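Local coordinates for protein DNA alpha-glucosyltransferase (Enterobacteria phage T4, PDB 1XV5) that belongs to the GT-B clan of glycosyltransferases, with two parallel-sheet alpha/beta domains and a pocket holding uridine-5'-diphosphate, at residues 79-84 / 108-113; 135-140 / 171-176. All coordinates share one frame; numbering follows the deposited sequence.

Interaction 1 (79-84 / 108-113); sequences LIINSV and IRVVVY
Ile80 and Val111 sit side by side in the middle of a beta-alpha-beta unit, where strands 78-83 and 109-114, joined through helix 91-103, run parallel as neighbours in a seven-stranded sheet. The short strand axes approach to 4.7 Å and diverge by only 20°. Four backbone bonds make the ladder: Leu79 N to Arg109 O, Val111 N to Leu79 O, Ile81 N to Val111 O, and Tyr113 N to Ile81 O. The second is the shortest, 2.7 Å from Val111 N to Leu79 O, and nearly straight at 174°; the last stretches to 3.2 Å between Tyr113 N and Ile81 O. Beyond it, one water donates to both Ile81 O and Tyr113 O, tying the two backbones together where direct pairing stops.

On the face of Leu79 and Ile81 the contact is aliphatic. CD1 of Ile81 reaches back across the strands to CG1 of Val110 (4.1 Å), and Thr131 of helix 128-134 packs on Ile81 and Val112 from this side. Ahead of the strand, Ile108 turns CG2 to CB of Leu79, 3.9 Å away. On the face of Ile80, its CG1 lies beside CB of Val111, 4.2 Å away, both side chains pointing the same way. The other branch of Ile80, CG2, is anti to the backbone N and comes in near the plane of the Tyr113 ring, touching its edge at CD2 (3.6 Å). Tyr113 OH is hydrogen-bonded to Gln395 NE2, which fixes the far end of the ring; Gln24 of helix 17-30 packs on Ile80 and Tyr113. Hydrophobic parallel strands with helices against both faces are the hallmark of a Rossmann-like domain, the kind from which the GT-B fold is assembled.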
loop_
_atom_site.group_PDB
_atom_site.type_symbol
_atom_site.label_atom_id
_atom_site.label_comp_id
_atom_site.label_asym_id
_atom_site.label_seq_id
_atom_site.Cartn_x
_atom_site.Cartn_y
_atom_site.Cartn_z
ATOM N N LEU A 79 2.726 7.044 20.433
ATOM C CA LEU A 79 3.188 7.755 19.248
ATOM C C LEU A 79 3.513 6.719 18.181
ATOM O O LEU A 79 4.336 5.831 18.402
ATOM C CB LEU A 79 4.445 8.574 19.557
ATOM C CG LEU A 79 5.096 9.237 18.339
ATOM C CD1 LEU A 79 4.147 10.261 17.738
ATOM C CD2 LEU A 79 6.402 9.905 18.755
ATOM N N ILE A 80 2.861 6.832 17.032
ATOM C CA ILE A 80 3.087 5.894 15.947
ATOM C C ILE A 80 3.827 6.578 14.811
ATOM O O ILE A 80 3.310 7.499 14.186
ATOM C CB ILE A 80 1.756 5.323 15.426
ATOM C CG1 ILE A 80 1.004 4.649 16.578
ATOM C CG2 ILE A 80 2.022 4.320 14.304
ATOM C CD1 ILE A 80 -0.366 4.125 16.203
ATOM N N ILE A 81 5.050 6.130 14.560
ATOM C CA ILE A 81 5.863 6.704 13.503
ATOM C C ILE A 81 5.836 5.786 12.286
ATOM O O ILE A 81 6.405 4.692 12.303
ATOM C CB ILE A 81 7.309 6.903 13.983
ATOM C CG1 ILE A 81 7.304 7.747 15.262
ATOM C CG2 ILE A 81 8.127 7.590 12.899
ATOM C CD1 ILE A 81 8.687 8.048 15.817
ATOM N N ASN A 82 5.162 6.237 11.234
ATOM C CA ASN A 82 5.033 5.444 10.019
ATOM C C ASN A 82 6.048 5.748 8.925
ATOM O O ASN A 82 6.128 5.024 7.935
ATOM C CB ASN A 82 3.612 5.566 9.464
ATOM C CG ASN A 82 2.594 4.837 10.320
ATOM O OD1 ASN A 82 2.842 3.722 10.773
ATOM N ND2 ASN A 82 1.442 5.457 10.533
ATOM N N SER A 83 6.822 6.813 9.096
ATOM C CA SER A 83 7.843 7.164 8.118
ATOM C C SER A 83 8.835 8.148 8.725
ATOM O O SER A 83 8.512 8.857 9.679
ATOM C CB SER A 83 7.210 7.771 6.858
ATOM O OG SER A 83 6.535 8.983 7.141
ATOM N N VAL A 84 10.042 8.178 8.172
ATOM C CA VAL A 84 11.087 9.076 8.654
ATOM C C VAL A 84 11.561 9.964 7.502
ATOM O O VAL A 84 11.274 9.685 6.339
ATOM C CB VAL A 84 12.287 8.279 9.228
ATOM C CG1 VAL A 84 11.803 7.342 10.334
ATOM C CG2 VAL A 84 12.982 7.492 8.120
ATOM N N ILE A 108 5.904 7.811 27.024
ATOM C CA ILE A 108 5.140 7.586 25.802
ATOM C C ILE A 108 5.607 6.318 25.094
ATOM O O ILE A 108 6.808 6.098 24.921
ATOM C CB ILE A 108 5.267 8.796 24.842
ATOM C CG1 ILE A 108 4.506 9.992 25.424
ATOM C CG2 ILE A 108 4.732 8.434 23.464
ATOM C CD1 ILE A 108 4.636 11.277 24.622
ATOM N N ARG A 109 4.657 5.479 24.692
ATOM C CA ARG A 109 4.998 4.242 24.003
ATOM C C ARG A 109 5.144 4.527 22.517
ATOM O O ARG A 109 4.170 4.841 21.836
ATOM C CB ARG A 109 3.918 3.178 24.235
ATOM C CG ARG A 109 4.248 1.831 23.606
ATOM C CD ARG A 109 3.404 0.705 24.185
ATOM N NE ARG A 109 3.667 0.510 25.609
ATOM C CZ ARG A 109 3.168 -0.484 26.337
ATOM N NH1 ARG A 109 2.373 -1.388 25.780
ATOM N NH2 ARG A 109 3.459 -0.572 27.628
ATOM N N VAL A 110 6.369 4.422 22.019
ATOM C CA VAL A 110 6.644 4.687 20.617
ATOM C C VAL A 110 6.546 3.424 19.773
ATOM O O VAL A 110 7.249 2.445 20.012
ATOM C CB VAL A 110 8.043 5.304 20.440
ATOM C CG1 VAL A 110 8.353 5.485 18.966
ATOM C CG2 VAL A 110 8.111 6.640 21.169
ATOM N N VAL A 111 5.666 3.464 18.781
ATOM C CA VAL A 111 5.462 2.332 17.894
ATOM C C VAL A 111 6.000 2.676 16.511
ATOM O O VAL A 111 5.630 3.694 15.926
ATOM C CB VAL A 111 3.965 1.991 17.780
ATOM C CG1 VAL A 111 3.778 0.768 16.896
ATOM C CG2 VAL A 111 3.386 1.750 19.166
ATOM N N VAL A 112 6.879 1.830 15.991
ATOM C CA VAL A 112 7.447 2.077 14.678
ATOM C C VAL A 112 7.042 1.012 13.673
ATOM O O VAL A 112 7.247 -0.182 13.896
ATOM C CB VAL A 112 8.982 2.136 14.735
ATOM C CG1 VAL A 112 9.542 2.341 13.337
ATOM C CG2 VAL A 112 9.420 3.269 15.655
ATOM N N TYR A 113 6.455 1.460 12.569
ATOM C CA TYR A 113 6.030 0.565 11.501
ATOM C C TYR A 113 6.945 0.763 10.300
ATOM O O TYR A 113 7.125 1.893 9.834
ATOM C CB TYR A 113 4.600 0.888 11.053
ATOM C CG TYR A 113 3.481 0.347 11.916
ATOM C CD1 TYR A 113 2.885 -0.884 11.629
ATOM C CD2 TYR A 113 2.974 1.092 12.981
ATOM C CE1 TYR A 113 1.801 -1.353 12.376
ATOM C CE2 TYR A 113 1.894 0.634 13.735
ATOM C CZ TYR A 113 1.310 -0.585 13.425
ATOM O OH TYR A 113 0.222 -1.021 14.142
HETATM O O HOH W 1 8.634 4.225 10.147
HETATM O O HOH W 2 7.884 3.091 6.803
#

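Interaction 2 (135-140 / 171-176); sequences ADVIFS and TVYNFQ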
loop_
_atom_site.group_PDB
_atom_site.type_symbol
_atom_site.label_atom_id
_atom_site.label_comp_id
_atom_site.label_asym_id
_atom_site.label_seq_id
_atom_site.Cartn_x
_atom_site.Cartn_y
_atom_site.Cartn_z
ATOM N N ALA A 135 11.982 3.019 19.646
ATOM C CA ALA A 135 10.751 2.246 19.569
ATOM C C ALA A 135 10.565 1.217 20.678
ATOM O O ALA A 135 11.499 0.516 21.062
ATOM C CB ALA A 135 10.664 1.553 18.213
ATOM N N ASP A 136 9.339 1.139 21.183
ATOM C CA ASP A 136 8.987 0.177 22.216
ATOM C C ASP A 136 8.335 -1.008 21.515
ATOM O O ASP A 136 8.258 -2.108 22.062
ATOM C CB ASP A 136 8.006 0.793 23.214
ATOM C CG ASP A 136 8.617 1.934 23.997
ATOM O OD1 ASP A 136 8.246 3.100 23.751
ATOM O OD2 ASP A 136 9.482 1.663 24.856
ATOM N N VAL A 137 7.864 -0.762 20.296
ATOM C CA VAL A 137 7.216 -1.782 19.479
ATOM C C VAL A 137 7.605 -1.535 18.023
ATOM O O VAL A 137 7.515 -0.407 17.536
ATOM C CB VAL A 137 5.675 -1.705 19.588
ATOM C CG1 VAL A 137 5.037 -2.830 18.778
ATOM C CG2 VAL A 137 5.242 -1.789 21.050
ATOM N N ILE A 138 8.027 -2.590 17.333
ATOM C CA ILE A 138 8.432 -2.481 15.935
ATOM C C ILE A 138 7.671 -3.480 15.067
ATOM O O ILE A 138 7.533 -4.645 15.440
ATOM C CB ILE A 138 9.937 -2.763 15.780
ATOM C CG1 ILE A 138 10.736 -1.826 16.688
ATOM C CG2 ILE A 138 10.356 -2.589 14.325
ATOM C CD1 ILE A 138 12.205 -2.190 16.785
ATOM N N PHE A 139 7.190 -3.018 13.913
ATOM C CA PHE A 139 6.449 -3.865 12.972
ATOM C C PHE A 139 7.077 -3.834 11.575
ATOM O O PHE A 139 7.614 -2.807 11.149
ATOM C CB PHE A 139 5.004 -3.385 12.798
ATOM C CG PHE A 139 4.109 -3.621 13.980
ATOM C CD1 PHE A 139 3.814 -2.584 14.860
ATOM C CD2 PHE A 139 3.486 -4.851 14.164
ATOM C CE1 PHE A 139 2.905 -2.767 15.902
ATOM C CE2 PHE A 139 2.577 -5.044 15.203
ATOM C CZ PHE A 139 2.283 -3.999 16.072
ATOM N N SER A 140 6.982 -4.954 10.860
ATOM C CA SER A 140 7.485 -5.045 9.489
ATOM C C SER A 140 6.572 -5.988 8.706
ATOM O O SER A 140 5.819 -6.759 9.296
ATOM C CB SER A 140 8.920 -5.574 9.452
ATOM O OG SER A 140 8.961 -6.978 9.635
ATOM N N THR A 171 12.544 -6.974 19.409
ATOM C CA THR A 171 11.611 -7.834 18.697
ATOM C C THR A 171 10.877 -7.085 17.590
ATOM O O THR A 171 10.448 -5.947 17.777
ATOM C CB THR A 171 10.556 -8.418 19.657
ATOM O OG1 THR A 171 11.210 -9.101 20.735
ATOM C CG2 THR A 171 9.648 -9.389 18.919
ATOM N N VAL A 172 10.745 -7.727 16.434
ATOM C CA VAL A 172 10.027 -7.133 15.312
ATOM C C VAL A 172 8.815 -8.017 15.061
ATOM O O VAL A 172 8.950 -9.222 14.836
ATOM C CB VAL A 172 10.877 -7.089 14.020
ATOM C CG1 VAL A 172 10.054 -6.485 12.876
ATOM C CG2 VAL A 172 12.142 -6.268 14.254
ATOM N N TYR A 173 7.633 -7.416 15.110
ATOM C CA TYR A 173 6.393 -8.146 14.899
ATOM C C TYR A 173 5.904 -7.995 13.471
ATOM O O TYR A 173 6.116 -6.965 12.834
ATOM C CB TYR A 173 5.314 -7.623 15.841
ATOM C CG TYR A 173 5.657 -7.760 17.302
ATOM C CD1 TYR A 173 5.488 -8.974 17.967
ATOM C CD2 TYR A 173 6.160 -6.677 18.020
ATOM C CE1 TYR A 173 5.809 -9.105 19.313
ATOM C CE2 TYR A 173 6.485 -6.797 19.368
ATOM C CZ TYR A 173 6.306 -8.014 20.007
ATOM O OH TYR A 173 6.621 -8.135 21.341
ATOM N N ASN A 174 5.233 -9.020 12.967
ATOM C CA ASN A 174 4.699 -8.944 11.622
ATOM C C ASN A 174 3.367 -8.211 11.682
ATOM O O ASN A 174 2.684 -8.232 12.706
ATOM C CB ASN A 174 4.482 -10.341 11.052
ATOM C CG ASN A 174 3.958 -10.309 9.635
ATOM O OD1 ASN A 174 2.760 -10.478 9.395
ATOM N ND2 ASN A 174 4.854 -10.074 8.683
ATOM N N PHE A 175 3.002 -7.558 10.584
ATOM C CA PHE A 175 1.736 -6.848 10.508
ATOM C C PHE A 175 1.277 -6.820 9.060
ATOM O O PHE A 175 2.074 -7.034 8.143
ATOM C CB PHE A 175 1.883 -5.407 11.019
ATOM C CG PHE A 175 2.343 -4.427 9.965
ATOM C CD1 PHE A 175 1.428 -3.601 9.317
ATOM C CD2 PHE A 175 3.687 -4.338 9.620
ATOM C CE1 PHE A 175 1.843 -2.694 8.338
ATOM C CE2 PHE A 175 4.118 -3.439 8.644
ATOM C CZ PHE A 175 3.192 -2.612 8.001
ATOM N N GLN A 176 -0.015 -6.579 8.869
ATOM C CA GLN A 176 -0.597 -6.452 7.537
ATOM C C GLN A 176 -1.175 -5.047 7.510
ATOM O O GLN A 176 -1.689 -4.575 8.523
ATOM C CB GLN A 176 -1.756 -7.427 7.327
ATOM C CG GLN A 176 -1.404 -8.887 7.382
ATOM C CD GLN A 176 -2.650 -9.750 7.367
ATOM O OE1 GLN A 176 -3.331 -9.873 6.341
ATOM N NE2 GLN A 176 -2.969 -10.336 8.513
HETATM O O HOH W 3 8.492 -5.366 21.853
HETATM O O HOH W 4 9.433 -4.241 19.468
HETATM O O HOH W 5 7.366 -9.305 9.982
#
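Phe139 and Tyr173 pair across the two parallel strands of a beta-alpha-beta unit (strand 137-140, helix 146-155, strand 172-174), their rings on the same face of the sheet. CD2 of Phe139 lies 3.7 Å from CB of Tyr173. Phe175, two residues on from Tyr173, crosses Phe139 obliquely: its chi1 of 86° sets CG between the backbone N and carbonyl carbon, and its CD2 reaches CB of Phe139 at 3.6 Å. On the other side of the strands, CG1 of Val172 rests against Ser140 OG (3.5 Å), and its CG2 meets CG2 of Ile138.

Three backbone bonds hold these groups in step. Tyr173 N to Ile138 O is nearly straight (174°), Ser140 N to Tyr173 O spans 2.9 Å, and Phe175 N to Ser140 O is long and bent, 3.2 Å at 136°. Waters extend the pairing: one bridges Ser140 OG to Asn174 ND2, and another takes a weak bond from Ile138 N while donating to Thr171 O, 2.6 Å away.

Further out, Asn148 bonds Ser140 OG, Arg304 bonds Asn174 OD1 and Lys401 bonds Tyr173 OH, while Tyr113 meets Phe175 edge to face. With its last direct bond long and bent, the outermost strand relies partly on these polar anchors and water, its aromatic side packed against helix 388-399.

Both contacts are parallel strand pairs in the same seven-stranded sheet, and each closes a beta-alpha-beta unit; interaction 1 is complete before interaction 2 opens along the chain. Strands 109-114 and 137-140 are direct neighbours, joined by probable backbone bonds from Asp136 N to Val110 O and from Val112 N to Val137 O. Interaction 1 is buried and its side-chain packing is mainly aliphatic, with Tyr113 and Asn82 at one end. Interaction 2 reaches the outermost strand, 172-174, is partly buried, and uses more aromatic rings and polar side chains; both contacts carry bridging waters. Its strands also splay more, 46° against 20°. Tyr113 connects the two, with CE1 packing against Phe139 CD1.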